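Local coordinates for protein exosome complex component Rrp42 (Pyrococcus abyssi, PDB 2PO1) that forms a non-catalytic part of the archaeal RNA-degrading exosome and is thought to contribute to structuring the active site of its partner subunit Rrp41, at residues K194-A202 with A257-I268. Numbering follows the deposited sequence.
Sequences KIPVPVTFA and AFKKAEEIRKLI
Val-197 and Val-199 of strand 197-202 face helix 257-268 and fill hollows on its surface, part of the alpha/beta packing of the RNase PH fold, in which this helix lies against an antiparallel four-stranded sheet. The axes approach to 7.9 Å at 130°, so the alternate residues Ile-195, Val-197 and Val-199 meet successive turns of the helix in reverse order, at Arg-265, Ala-261 and Ala-257. Alanine suits the last two places: a lone methyl lets a beta-branched valine come down almost to the helix backbone. Val-199 does this most plainly, its CG2 lying 3.5 Å from Ala-257 O, while CB of Lys-260 closes one flank and the rest of that lysine bends away. Val-197 forks over Ala-261: CG1, held opposite the backbone N (chi1 167°), drops against CG2 of Ile-264 at 3.7 Å, and CG2 meets CD1 of Ile-268 at the same distance. Ile-264 and Ile-268 also touch helix 152-166, which joins both to a wider apolar core. Beyond the valines, the Phe-201 ring brings its edge, through CZ, to Ala-257 N at 3.7 Å.

At the other end, the Arg-265 chain bends at chi2, laying its CD 3.2 Å from CB of Ile-195, and again at chi3, which turns the guanidinium. That group is held by its rim: NE and NH2 both grip OE2 of Glu-262, one helical turn back. Replacing Arg-265 by an alanine would probably leave Glu-262 OE2 without these two donors, deprive the Ile-195 carbonyl of its own and open a gap beside the isoleucine. With Ala-261 O over one guanidinium face, NH1 points to Ile-195 O in a 2.7 Å hydrogen bond, 161° at the hydrogen.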
ATOM      1  N   LYS C 194     -22.218 -11.815 -27.327  1.00 30.13           N
ATOM      2  CA  LYS C 194     -23.215 -10.767 -27.241  1.00 30.37           C
ATOM      3  C   LYS C 194     -22.458  -9.472 -27.332  1.00 28.62           C
ATOM      4  O   LYS C 194     -21.233  -9.452 -27.150  1.00 27.97           O
ATOM      5  CB  LYS C 194     -24.002 -10.916 -25.937  1.00 30.39           C
ATOM      6  CG  LYS C 194     -25.295 -11.692 -26.163  1.00 35.83           C
ATOM      7  CD  LYS C 194     -25.786 -12.303 -24.884  1.00 39.62           C
ATOM      8  CE  LYS C 194     -26.305 -13.736 -25.134  1.00 42.48           C
ATOM      9  NZ  LYS C 194     -25.560 -14.559 -24.065  1.00 43.71           N
ATOM     10  N   ILE C 195     -23.159  -8.389 -27.660  1.00 28.06           N
ATOM     11  CA  ILE C 195     -22.502  -7.090 -27.719  1.00 26.41           C
ATOM     12  C   ILE C 195     -23.163  -6.047 -26.812  1.00 25.89           C
ATOM     13  O   ILE C 195     -23.783  -5.128 -27.304  1.00 26.42           O
ATOM     14  CB  ILE C 195     -22.312  -6.558 -29.180  1.00 27.04           C
ATOM     15  CG1 ILE C 195     -21.556  -7.569 -29.998  1.00 25.29           C
ATOM     16  CG2 ILE C 195     -21.503  -5.226 -29.200  1.00 24.20           C
ATOM     17  CD1 ILE C 195     -21.885  -7.478 -31.460  1.00 29.50           C
ATOM     18  N   PRO C 196     -22.982  -6.174 -25.488  1.00 24.62           N
ATOM     19  CA  PRO C 196     -23.548  -5.219 -24.560  1.00 24.23           C
ATOM     20  C   PRO C 196     -22.879  -3.866 -24.740  1.00 23.54           C
ATOM     21  O   PRO C 196     -21.657  -3.794 -24.952  1.00 24.03           O
ATOM     22  CB  PRO C 196     -23.180  -5.813 -23.192  1.00 23.29           C
ATOM     23  CG  PRO C 196     -21.937  -6.576 -23.449  1.00 23.21           C
ATOM     24  CD  PRO C 196     -22.185  -7.193 -24.775  1.00 24.00           C
ATOM     25  N   VAL C 197     -23.693  -2.814 -24.678  1.00 23.67           N
ATOM     26  CA  VAL C 197     -23.269  -1.444 -24.931  1.00 22.76           C
ATOM     27  C   VAL C 197     -23.890  -0.655 -23.802  1.00 21.58           C
ATOM     28  O   VAL C 197     -25.098  -0.748 -23.600  1.00 23.13           O
ATOM     29  CB  VAL C 197     -23.808  -0.965 -26.316  1.00 23.49           C
ATOM     30  CG1 VAL C 197     -23.666   0.526 -26.465  1.00 24.27           C
ATOM     31  CG2 VAL C 197     -23.054  -1.652 -27.436  1.00 23.90           C
ATOM     32  N   PRO C 198     -23.069   0.065 -23.000  1.00 20.19           N
ATOM     33  CA  PRO C 198     -23.777   0.875 -22.000  1.00 19.87           C
ATOM     34  C   PRO C 198     -24.257   2.123 -22.675  1.00 20.59           C
ATOM     35  O   PRO C 198     -23.544   2.699 -23.532  1.00 20.51           O
ATOM     36  CB  PRO C 198     -22.710   1.237 -20.958  1.00 16.72           C
ATOM     37  CG  PRO C 198     -21.444   0.617 -21.412  1.00 18.67           C
ATOM     38  CD  PRO C 198     -21.604   0.227 -22.890  1.00 19.09           C
ATOM     39  N   VAL C 199     -25.481   2.518 -22.344  1.00 19.89           N
ATOM     40  CA  VAL C 199     -25.889   3.839 -22.729  1.00 19.79           C
ATOM     41  C   VAL C 199     -26.166   4.631 -21.471  1.00 19.05           C
ATOM     42  O   VAL C 199     -26.839   4.140 -20.595  1.00 22.27           O
ATOM     43  CB  VAL C 199     -27.100   3.744 -23.648  1.00 20.65           C
ATOM     44  CG1 VAL C 199     -27.656   5.094 -23.873  1.00 21.23           C
ATOM     45  CG2 VAL C 199     -26.673   3.049 -24.991  1.00 17.31           C
ATOM     46  N   THR C 200     -25.662   5.854 -21.384  1.00 18.81           N
ATOM     47  CA  THR C 200     -25.668   6.593 -20.137  1.00 18.14           C
ATOM     48  C   THR C 200     -26.356   7.921 -20.315  1.00 19.10           C
ATOM     49  O   THR C 200     -26.178   8.567 -21.308  1.00 18.72           O
ATOM     50  CB  THR C 200     -24.234   6.779 -19.639  1.00 18.74           C
ATOM     51  OG1 THR C 200     -23.755   5.522 -19.156  1.00 16.57           O
ATOM     52  CG2 THR C 200     -24.187   7.771 -18.574  1.00 14.27           C
ATOM     53  N   PHE C 201     -27.228   8.263 -19.374  1.00 20.24           N
ATOM     54  CA  PHE C 201     -27.978   9.527 -19.394  1.00 21.09           C
ATOM     55  C   PHE C 201     -27.585  10.364 -18.195  1.00 21.37           C
ATOM     56  O   PHE C 201     -27.393   9.820 -17.105  1.00 23.52           O
ATOM     57  CB  PHE C 201     -29.502   9.266 -19.329  1.00 20.73           C
ATOM     58  CG  PHE C 201     -29.994   8.347 -20.413  1.00 22.49           C
ATOM     59  CD1 PHE C 201     -29.741   6.967 -20.352  1.00 23.73           C
ATOM     60  CD2 PHE C 201     -30.672   8.859 -21.509  1.00 24.24           C
ATOM     61  CE1 PHE C 201     -30.154   6.122 -21.389  1.00 22.81           C
ATOM     62  CE2 PHE C 201     -31.094   8.007 -22.543  1.00 25.69           C
ATOM     63  CZ  PHE C 201     -30.822   6.650 -22.482  1.00 21.10           C
ATOM     64  N   ALA C 202     -27.498  11.681 -18.384  1.00 22.70           N
ATOM     65  CA  ALA C 202     -27.377  12.627 -17.269  1.00 22.61           C
ATOM     66  C   ALA C 202     -28.762  13.169 -17.029  1.00 23.59           C
ATOM     67  O   ALA C 202     -29.443  13.521 -17.961  1.00 23.23           O
ATOM     68  CB  ALA C 202     -26.445  13.745 -17.643  1.00 23.55           C
ATOM     69  N   ALA C 257     -31.943   3.575 -24.256  1.00 27.27           N
ATOM     70  CA  ALA C 257     -30.725   2.765 -24.227  1.00 26.20           C
ATOM     71  C   ALA C 257     -30.662   1.710 -25.336  1.00 28.21           C
ATOM     72  O   ALA C 257     -29.667   1.639 -26.078  1.00 26.75           O
ATOM     73  CB  ALA C 257     -30.621   2.071 -22.884  1.00 26.23           C
ATOM     74  N   PHE C 258     -31.725   0.904 -25.438  1.00 28.98           N
ATOM     75  CA  PHE C 258     -31.799  -0.199 -26.396  1.00 31.00           C
ATOM     76  C   PHE C 258     -31.673   0.328 -27.787  1.00 31.36           C
ATOM     77  O   PHE C 258     -31.114  -0.322 -28.659  1.00 32.33           O
ATOM     78  CB  PHE C 258     -33.156  -0.887 -26.334  1.00 31.92           C
ATOM     79  CG  PHE C 258     -33.204  -1.997 -25.351  1.00 33.19           C
ATOM     80  CD1 PHE C 258     -33.786  -1.822 -24.110  1.00 35.40           C
ATOM     81  CD2 PHE C 258     -32.607  -3.207 -25.634  1.00 33.40           C
ATOM     82  CE1 PHE C 258     -33.793  -2.855 -23.174  1.00 33.87           C
ATOM     83  CE2 PHE C 258     -32.638  -4.222 -24.727  1.00 30.61           C
ATOM     84  CZ  PHE C 258     -33.237  -4.049 -23.496  1.00 32.63           C
ATOM     85  N   LYS C 259     -32.228   1.518 -27.987  1.00 32.00           N
ATOM     86  CA  LYS C 259     -32.239   2.153 -29.282  1.00 31.07           C
ATOM     87  C   LYS C 259     -30.861   2.700 -29.582  1.00 29.61           C
ATOM     88  O   LYS C 259     -30.312   2.508 -30.640  1.00 29.51           O
ATOM     89  CB  LYS C 259     -33.243   3.289 -29.278  1.00 32.21           C
ATOM     90  CG  LYS C 259     -33.382   3.964 -30.618  1.00 33.18           C
ATOM     91  CD  LYS C 259     -34.454   5.044 -30.530  1.00 39.70           C
ATOM     92  CE  LYS C 259     -34.122   6.078 -29.446  1.00 37.95           C
ATOM     93  NZ  LYS C 259     -35.218   7.092 -29.335  1.00 37.28           N
ATOM     94  N   LYS C 260     -30.283   3.398 -28.619  1.00 29.02           N
ATOM     95  CA  LYS C 260     -28.985   3.977 -28.832  1.00 29.09           C
ATOM     96  C   LYS C 260     -27.927   2.859 -28.875  1.00 27.98           C
ATOM     97  O   LYS C 260     -26.954   2.928 -29.649  1.00 27.55           O
ATOM     98  CB  LYS C 260     -28.708   5.002 -27.712  1.00 28.61           C
ATOM     99  CG  LYS C 260     -29.717   6.170 -27.812  1.00 30.28           C
ATOM    100  CD  LYS C 260     -29.097   7.258 -28.651  1.00 30.23           C
ATOM    101  CE  LYS C 260     -29.583   7.284 -29.988  1.00 32.34           C
ATOM    102  NZ  LYS C 260     -28.865   8.343 -30.792  1.00 29.22           N
ATOM    103  N   ALA C 261     -28.113   1.832 -28.050  1.00 28.17           N
ATOM    104  CA  ALA C 261     -27.125   0.709 -27.996  1.00 26.62           C
ATOM    105  C   ALA C 261     -27.085   0.062 -29.379  1.00 28.46           C
ATOM    106  O   ALA C 261     -26.033  -0.310 -29.897  1.00 28.37           O
ATOM    107  CB  ALA C 261     -27.506  -0.285 -26.964  1.00 25.54           C
ATOM    108  N   GLU C 262     -28.237  -0.054 -30.005  1.00 29.62           N
ATOM    109  CA  GLU C 262     -28.267  -0.708 -31.288  1.00 32.06           C
ATOM    110  C   GLU C 262     -27.553   0.116 -32.324  1.00 31.77           C
ATOM    111  O   GLU C 262     -26.905  -0.453 -33.186  1.00 33.24           O
ATOM    112  CB  GLU C 262     -29.681  -1.075 -31.728  1.00 34.21           C
ATOM    113  CG  GLU C 262     -29.753  -2.041 -32.982  1.00 42.84           C
ATOM    114  CD  GLU C 262     -28.642  -3.165 -33.023  1.00 48.53           C
ATOM    115  OE1 GLU C 262     -27.942  -3.290 -34.078  1.00 48.77           O
ATOM    116  OE2 GLU C 262     -28.466  -3.907 -32.005  1.00 48.54           O
ATOM    117  N   GLU C 263     -27.723   1.444 -32.289  1.00 30.53           N
ATOM    118  CA  GLU C 263     -27.051   2.332 -33.237  1.00 30.43           C
ATOM    119  C   GLU C 263     -25.525   2.223 -33.005  1.00 28.93           C
ATOM    120  O   GLU C 263     -24.737   2.259 -33.939  1.00 30.05           O
ATOM    121  CB  GLU C 263     -27.517   3.768 -32.986  1.00 31.29           C
ATOM    122  CG  GLU C 263     -29.010   4.029 -33.329  1.00 34.71           C
ATOM    123  CD  GLU C 263     -29.414   5.470 -33.014  1.00 35.06           C
ATOM    124  OE1 GLU C 263     -28.705   6.110 -32.252  1.00 36.92           O
ATOM    125  OE2 GLU C 263     -30.447   5.948 -33.498  1.00 42.34           O
ATOM    126  N   ILE C 264     -25.131   2.067 -31.744  1.00 25.47           N
ATOM    127  CA  ILE C 264     -23.724   1.933 -31.390  1.00 23.88           C
ATOM    128  C   ILE C 264     -23.163   0.560 -31.778  1.00 24.43           C
ATOM    129  O   ILE C 264     -22.027   0.467 -32.303  1.00 25.01           O
ATOM    130  CB  ILE C 264     -23.531   2.237 -29.907  1.00 21.36           C
ATOM    131  CG1 ILE C 264     -23.944   3.712 -29.677  1.00 23.00           C
ATOM    132  CG2 ILE C 264     -22.122   1.898 -29.491  1.00 19.98           C
ATOM    133  CD1 ILE C 264     -23.365   4.323 -28.554  1.00 26.73           C
ATOM    134  N   ARG C 265     -23.945  -0.496 -31.541  1.00 24.01           N
ATOM    135  CA  ARG C 265     -23.507  -1.859 -31.940  1.00 25.40           C
ATOM    136  C   ARG C 265     -23.146  -1.910 -33.416  1.00 28.01           C
ATOM    137  O   ARG C 265     -22.107  -2.479 -33.802  1.00 28.86           O
ATOM    138  CB  ARG C 265     -24.609  -2.856 -31.648  1.00 26.43           C
ATOM    139  CG  ARG C 265     -24.232  -4.328 -31.603  1.00 28.87           C
ATOM    140  CD  ARG C 265     -24.752  -4.828 -30.222  1.00 34.63           C
ATOM    141  NE  ARG C 265     -26.140  -4.411 -30.100  1.00 34.96           N
ATOM    142  CZ  ARG C 265     -26.743  -3.985 -28.996  1.00 31.00           C
ATOM    143  NH1 ARG C 265     -26.148  -3.909 -27.805  1.00 25.55           N
ATOM    144  NH2 ARG C 265     -27.987  -3.612 -29.120  1.00 33.21           N
ATOM    145  N   LYS C 266     -23.991  -1.324 -34.255  1.00 29.58           N
ATOM    146  CA  LYS C 266     -23.636  -1.218 -35.658  1.00 31.48           C
ATOM    147  C   LYS C 266     -22.245  -0.571 -35.915  1.00 31.27           C
ATOM    148  O   LYS C 266     -21.503  -1.031 -36.772  1.00 31.06           O
ATOM    149  CB  LYS C 266     -24.720  -0.490 -36.424  1.00 34.93           C
ATOM    150  CG  LYS C 266     -26.037  -1.205 -36.399  1.00 37.72           C
ATOM    151  CD  LYS C 266     -27.006  -0.539 -37.392  1.00 43.66           C
ATOM    152  CE  LYS C 266     -28.443  -0.954 -37.130  1.00 47.37           C
ATOM    153  NZ  LYS C 266     -28.603  -2.426 -37.175  1.00 49.93           N
ATOM    154  N   LEU C 267     -21.893   0.477 -35.167  1.00 29.45           N
ATOM    155  CA  LEU C 267     -20.588   1.116 -35.334  1.00 29.23           C
ATOM    156  C   LEU C 267     -19.451   0.218 -34.859  1.00 27.46           C
ATOM    157  O   LEU C 267     -18.419   0.128 -35.514  1.00 27.00           O
ATOM    158  CB  LEU C 267     -20.522   2.428 -34.555  1.00 27.88           C
ATOM    159  CG  LEU C 267     -21.477   3.463 -35.100  1.00 28.61           C
ATOM    160  CD1 LEU C 267     -21.636   4.675 -34.130  1.00 25.61           C
ATOM    161  CD2 LEU C 267     -21.066   3.904 -36.543  1.00 31.19           C
ATOM    162  N   ILE C 268     -19.657  -0.417 -33.706  1.00 26.09           N
ATOM    163  CA  ILE C 268     -18.764  -1.438 -33.225  1.00 25.94           C
ATOM    164  C   ILE C 268     -18.538  -2.556 -34.229  1.00 28.19           C
ATOM    165  O   ILE C 268     -17.402  -2.883 -34.500  1.00 28.99           O
ATOM    166  CB  ILE C 268     -19.234  -2.052 -31.886  1.00 25.40           C
ATOM    167  CG1 ILE C 268     -19.255  -0.974 -30.776  1.00 21.29           C
ATOM    168  CG2 ILE C 268     -18.345  -3.236 -31.530  1.00 23.57           C
ATOM    169  CD1 ILE C 268     -20.025  -1.456 -29.470  1.00 23.77           C
TER